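Local coordinates for OBG-type G domain-containing protein (Pyrococcus horikoshii, PDB 2E87) that probably works as an Obg-type GTP-binding protein, carries bound GDP in its G domain, and has no established cellular role, at residues A195-T200 against I240-Y245; R202-G207 against P222-R227. All coordinates share one frame; numbering follows the deposited sequence.

Both contacts lie within the G domain, the second within the chain spanned by the first. From the N terminus, strand 193-195 runs into the loop 195-200, which opens contact 1; its partner, 240-245, some forty residues later, continues from helix 234-241 and closes the longer loop. Between them the chain enters strand 204-211, turns back through strand 214-220 and reaches 222-227, where contact 2 closes a shorter loop on 202-207. Their centres are 8 Å apart and they touch directly: Leu224 packs on Tyr197 and Thr200, and the backbones of Ala195 and Ile204 pair. Together they tie the sheet edge to the loop 222-227 and helix 234-241.

Contact 1 (A195-T200 against I240-Y245); sequences ASYPFT and ILALRY
Ile240 meets Tyr197 through its backbone alone: its side chain points away, while its carbonyl O lies 4.4 Å from Tyr197 OH, too far for a hydrogen bond. The phenol is instead bonded to the carbonyl O of Ala239, one residue earlier, which ties the hydroxyl to the backbone of helix 234-241. Ala242 comes next, its CB facing the same oxygen at 4.0 Å. Leu243 makes the closest approach: CD2 stands 3.3 Å from Tyr197 OH and 3.9 Å from Tyr197 CZ. The leucine methyl comes in at a slant to the ring and lies against the hydroxyl, CZ and CE1. Tyr197 spans the gap because its CG is turned anti to the backbone N (chi1 -156°), sending the ring out from the loop. Behind it a type II turn runs from Tyr197 to Thr200, and Thr200 OG1 donates to Tyr197 O at 2.7 Å, reinforcing the turn from which the ring projects. The contact is buried, with one tyrosine carrying the loop's side of it. By topology, this joins the region corresponding to switch I, between helix 180-187 and strand 204-211, to the helix following the DTPG motif, as in P-loop GTPases.

Contact 2 (R202-G207 against P222-R227); sequences RGINVG and PGLLDR
The side chain of Ile204 lies roughly at right angles to both Pro222 and Leu224, and one methyl group, CG2, serves the two of them. It lies 3.9 Å from Pro222 CD and 4.1 Å from Leu224 CD1, so a single branch touches the proline ring and the tip of the leucine. The torsion accounts for this choice of branch: chi1 of 64° tucks CG1 in between the two backbone arms and leaves CG2 trans to the carbonyl carbon. Pro222 also reaches the residue before Ile204, its CG lying 3.6 Å from Gly203 O. No hydrogen bond links the two segments, which meet here by apolar packing and this carbonyl contact.

The shape of 222-227 is held from within. Asp226 OD1 accepts from Gly223 N at 2.7 Å with a nearly straight N-H...O angle of 172°, and from Arg227 NH2, also at 2.7 Å but more bent (131°). The two donors arrive from opposite faces of the carboxylate plane. Arg227 NE lies 2.6 Å from Asp226 OD2, a salt bridge whose hydrogen-bond geometry is weak. Gly223 CA rests over one face of the Arg227 guanidinium, 3.6 Å above its plane and offset toward the rim.

Pro222 and Gly223 end the DTPG sequence that begins at Asp220, the G3 motif of P-loop GTPases, and the Pro222 side chain lies about 6 Å from the bound GDP. Asn205 ND2 bonds to Asp220 OD2, while the Asn205 and Asp226 side chains touch helix 180-187. Backbone bonds of Ile204 with Ala195 and of Gly207 with Ile218 place strand 204-211 between strands 193-195 and 214-220, with the loop 222-227 laid against its beginning.

Contact 1 (A195-T200 against I240-Y245)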
# COMPACT_ATOMS: atom_id res chain seq x y z
N ALA A 195 -0.51 -12.69 -5.79
CA ALA A 195 -0.29 -11.46 -5.06
C ALA A 195 -0.34 -11.76 -3.58
O ALA A 195 -1.12 -12.60 -3.13
CB ALA A 195 -1.36 -10.44 -5.40
N SER A 196 0.51 -11.09 -2.81
CA SER A 196 0.51 -11.28 -1.37
C SER A 196 -0.68 -10.53 -0.84
O SER A 196 -1.05 -9.49 -1.37
CB SER A 196 1.78 -10.70 -0.76
OG SER A 196 2.90 -11.49 -1.10
N TYR A 197 -1.32 -11.06 0.19
CA TYR A 197 -2.45 -10.34 0.75
C TYR A 197 -2.54 -10.54 2.25
O TYR A 197 -2.49 -11.66 2.74
CB TYR A 197 -3.75 -10.78 0.09
CG TYR A 197 -4.81 -9.73 0.17
CD1 TYR A 197 -5.07 -8.87 -0.90
CD2 TYR A 197 -5.56 -9.57 1.34
CE1 TYR A 197 -6.05 -7.88 -0.81
CE2 TYR A 197 -6.53 -8.59 1.44
CZ TYR A 197 -6.78 -7.75 0.37
OH TYR A 197 -7.80 -6.84 0.49
N PRO A 198 -2.66 -9.44 3.00
CA PRO A 198 -2.76 -9.51 4.47
C PRO A 198 -3.81 -10.51 4.95
O PRO A 198 -4.93 -10.52 4.44
CB PRO A 198 -3.09 -8.08 4.85
CG PRO A 198 -2.33 -7.29 3.81
CD PRO A 198 -2.67 -8.04 2.54
N PHE A 199 -3.44 -11.34 5.91
CA PHE A 199 -4.34 -12.35 6.49
C PHE A 199 -4.69 -13.54 5.60
O PHE A 199 -5.72 -14.20 5.80
CB PHE A 199 -5.63 -11.69 7.00
CG PHE A 199 -5.40 -10.65 8.04
CD1 PHE A 199 -5.07 -9.35 7.68
CD2 PHE A 199 -5.42 -10.98 9.39
CE1 PHE A 199 -4.77 -8.40 8.64
CE2 PHE A 199 -5.12 -10.04 10.36
CZ PHE A 199 -4.79 -8.74 9.99
N THR A 200 -3.86 -13.81 4.61
CA THR A 200 -4.12 -14.96 3.76
C THR A 200 -2.93 -15.88 3.92
O THR A 200 -1.82 -15.44 4.24
CB THR A 200 -4.27 -14.61 2.25
OG1 THR A 200 -3.03 -14.11 1.74
CG2 THR A 200 -5.39 -13.60 2.04
N ILE A 240 -10.12 -7.21 4.44
CA ILE A 240 -11.05 -7.87 3.53
C ILE A 240 -11.90 -6.81 2.85
O ILE A 240 -12.04 -6.80 1.63
CB ILE A 240 -12.00 -8.82 4.30
CG1 ILE A 240 -11.21 -10.00 4.85
CG2 ILE A 240 -13.13 -9.29 3.39
CD1 ILE A 240 -11.97 -10.75 5.94
N LEU A 241 -12.45 -5.90 3.65
CA LEU A 241 -13.31 -4.86 3.10
C LEU A 241 -12.58 -3.87 2.21
O LEU A 241 -13.22 -3.07 1.52
CB LEU A 241 -14.04 -4.12 4.22
CG LEU A 241 -15.00 -4.97 5.06
CD1 LEU A 241 -15.74 -4.06 6.04
CD2 LEU A 241 -15.99 -5.69 4.17
N ALA A 242 -11.25 -3.91 2.23
CA ALA A 242 -10.46 -3.03 1.40
C ALA A 242 -10.76 -3.33 -0.08
O ALA A 242 -10.60 -2.47 -0.94
CB ALA A 242 -8.96 -3.22 1.68
N LEU A 243 -11.19 -4.56 -0.36
CA LEU A 243 -11.51 -4.98 -1.73
C LEU A 243 -12.56 -4.06 -2.37
O LEU A 243 -12.69 -4.03 -3.58
CB LEU A 243 -11.99 -6.45 -1.75
CG LEU A 243 -10.98 -7.50 -1.24
CD1 LEU A 243 -11.58 -8.89 -1.26
CD2 LEU A 243 -9.73 -7.46 -2.10
N ARG A 244 -13.29 -3.31 -1.54
CA ARG A 244 -14.30 -2.36 -2.03
C ARG A 244 -13.64 -1.31 -2.92
O ARG A 244 -14.27 -0.79 -3.85
CB ARG A 244 -14.97 -1.60 -0.88
CG ARG A 244 -15.73 -2.42 0.13
CD ARG A 244 -16.36 -1.50 1.19
NE ARG A 244 -17.02 -2.25 2.27
CZ ARG A 244 -17.63 -1.70 3.31
NH1 ARG A 244 -17.67 -0.38 3.43
NH2 ARG A 244 -18.19 -2.46 4.24
N TYR A 245 -12.39 -1.00 -2.62
CA TYR A 245 -11.65 0.01 -3.37
C TYR A 245 -10.87 -0.51 -4.58
O TYR A 245 -10.32 0.27 -5.35
CB TYR A 245 -10.70 0.74 -2.42
CG TYR A 245 -11.43 1.35 -1.26
CD1 TYR A 245 -11.05 1.09 0.04
CD2 TYR A 245 -12.52 2.20 -1.47
CE1 TYR A 245 -11.72 1.67 1.12
CE2 TYR A 245 -13.19 2.78 -0.41
CZ TYR A 245 -12.79 2.51 0.89
OH TYR A 245 -13.45 3.09 1.94

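Contact 2 (R202-G207 against P222-R227)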
# COMPACT_ATOMS: atom_id res chain seq x y z
N ARG A 202 -1.65 -18.31 1.49
CA ARG A 202 -0.78 -18.31 0.32
C ARG A 202 -1.07 -17.21 -0.70
O ARG A 202 -0.69 -17.34 -1.86
CB ARG A 202 -0.89 -19.67 -0.36
CG ARG A 202 -0.94 -20.82 0.63
CD ARG A 202 -1.61 -22.06 0.07
NE ARG A 202 -2.04 -22.95 1.14
CZ ARG A 202 -1.22 -23.53 2.01
NH1 ARG A 202 0.09 -23.31 1.94
NH2 ARG A 202 -1.71 -24.31 2.97
N GLY A 203 -1.74 -16.14 -0.28
CA GLY A 203 -2.03 -15.06 -1.20
C GLY A 203 -3.20 -15.31 -2.15
O GLY A 203 -3.98 -16.25 -1.96
N ILE A 204 -3.32 -14.47 -3.17
CA ILE A 204 -4.42 -14.60 -4.11
C ILE A 204 -3.97 -14.62 -5.58
O ILE A 204 -2.96 -14.02 -5.95
CB ILE A 204 -5.45 -13.47 -3.92
CG1 ILE A 204 -4.81 -12.11 -4.24
CG2 ILE A 204 -5.96 -13.48 -2.49
CD1 ILE A 204 -5.79 -10.97 -4.27
N ASN A 205 -4.74 -15.31 -6.41
CA ASN A 205 -4.45 -15.38 -7.82
C ASN A 205 -4.86 -14.09 -8.49
O ASN A 205 -5.90 -13.53 -8.18
CB ASN A 205 -5.19 -16.55 -8.45
CG ASN A 205 -4.80 -17.86 -7.84
OD1 ASN A 205 -3.68 -18.34 -8.03
ND2 ASN A 205 -5.70 -18.45 -7.08
N VAL A 206 -4.03 -13.63 -9.41
CA VAL A 206 -4.30 -12.42 -10.15
C VAL A 206 -4.11 -12.68 -11.62
O VAL A 206 -3.03 -13.09 -12.05
CB VAL A 206 -3.34 -11.29 -9.80
CG1 VAL A 206 -3.68 -10.08 -10.63
CG2 VAL A 206 -3.39 -10.98 -8.32
N GLY A 207 -5.15 -12.44 -12.40
CA GLY A 207 -5.02 -12.66 -13.82
C GLY A 207 -5.50 -11.48 -14.61
O GLY A 207 -5.90 -10.46 -14.06
N PRO A 222 -9.48 -16.41 -1.94
CA PRO A 222 -9.35 -17.44 -0.90
C PRO A 222 -8.87 -16.81 0.41
O PRO A 222 -7.98 -15.96 0.42
CB PRO A 222 -8.31 -18.40 -1.49
CG PRO A 222 -7.39 -17.45 -2.25
CD PRO A 222 -8.38 -16.49 -2.93
N GLY A 223 -9.48 -17.23 1.51
CA GLY A 223 -9.10 -16.70 2.80
C GLY A 223 -9.66 -15.32 3.09
O GLY A 223 -9.44 -14.80 4.18
N LEU A 224 -10.38 -14.74 2.14
CA LEU A 224 -10.95 -13.41 2.31
C LEU A 224 -12.48 -13.37 2.17
O LEU A 224 -13.19 -12.92 3.08
CB LEU A 224 -10.30 -12.45 1.30
CG LEU A 224 -8.76 -12.31 1.32
CD1 LEU A 224 -8.28 -11.40 0.18
CD2 LEU A 224 -8.27 -11.75 2.67
N LEU A 225 -13.00 -13.85 1.04
CA LEU A 225 -14.44 -13.83 0.84
C LEU A 225 -14.99 -15.23 0.72
O LEU A 225 -15.97 -15.47 -0.00
CB LEU A 225 -14.78 -13.00 -0.40
CG LEU A 225 -14.53 -11.50 -0.23
CD1 LEU A 225 -14.86 -10.79 -1.52
CD2 LEU A 225 -15.39 -10.95 0.91
N ASP A 226 -14.38 -16.15 1.45
CA ASP A 226 -14.78 -17.55 1.44
C ASP A 226 -15.20 -18.02 2.83
O ASP A 226 -15.22 -19.22 3.11
CB ASP A 226 -13.62 -18.43 0.94
CG ASP A 226 -12.42 -18.36 1.83
OD1 ASP A 226 -11.42 -19.07 1.57
OD2 ASP A 226 -12.47 -17.58 2.81
N ARG A 227 -15.52 -17.07 3.69
CA ARG A 227 -15.95 -17.38 5.04
C ARG A 227 -16.61 -16.18 5.70
O ARG A 227 -16.36 -15.04 5.31
CB ARG A 227 -14.77 -17.85 5.87
CG ARG A 227 -13.74 -16.80 6.12
CD ARG A 227 -12.41 -17.46 6.39
NE ARG A 227 -12.03 -18.32 5.27
CZ ARG A 227 -10.86 -18.94 5.17
NH1 ARG A 227 -9.94 -18.79 6.12
NH2 ARG A 227 -10.61 -19.70 4.11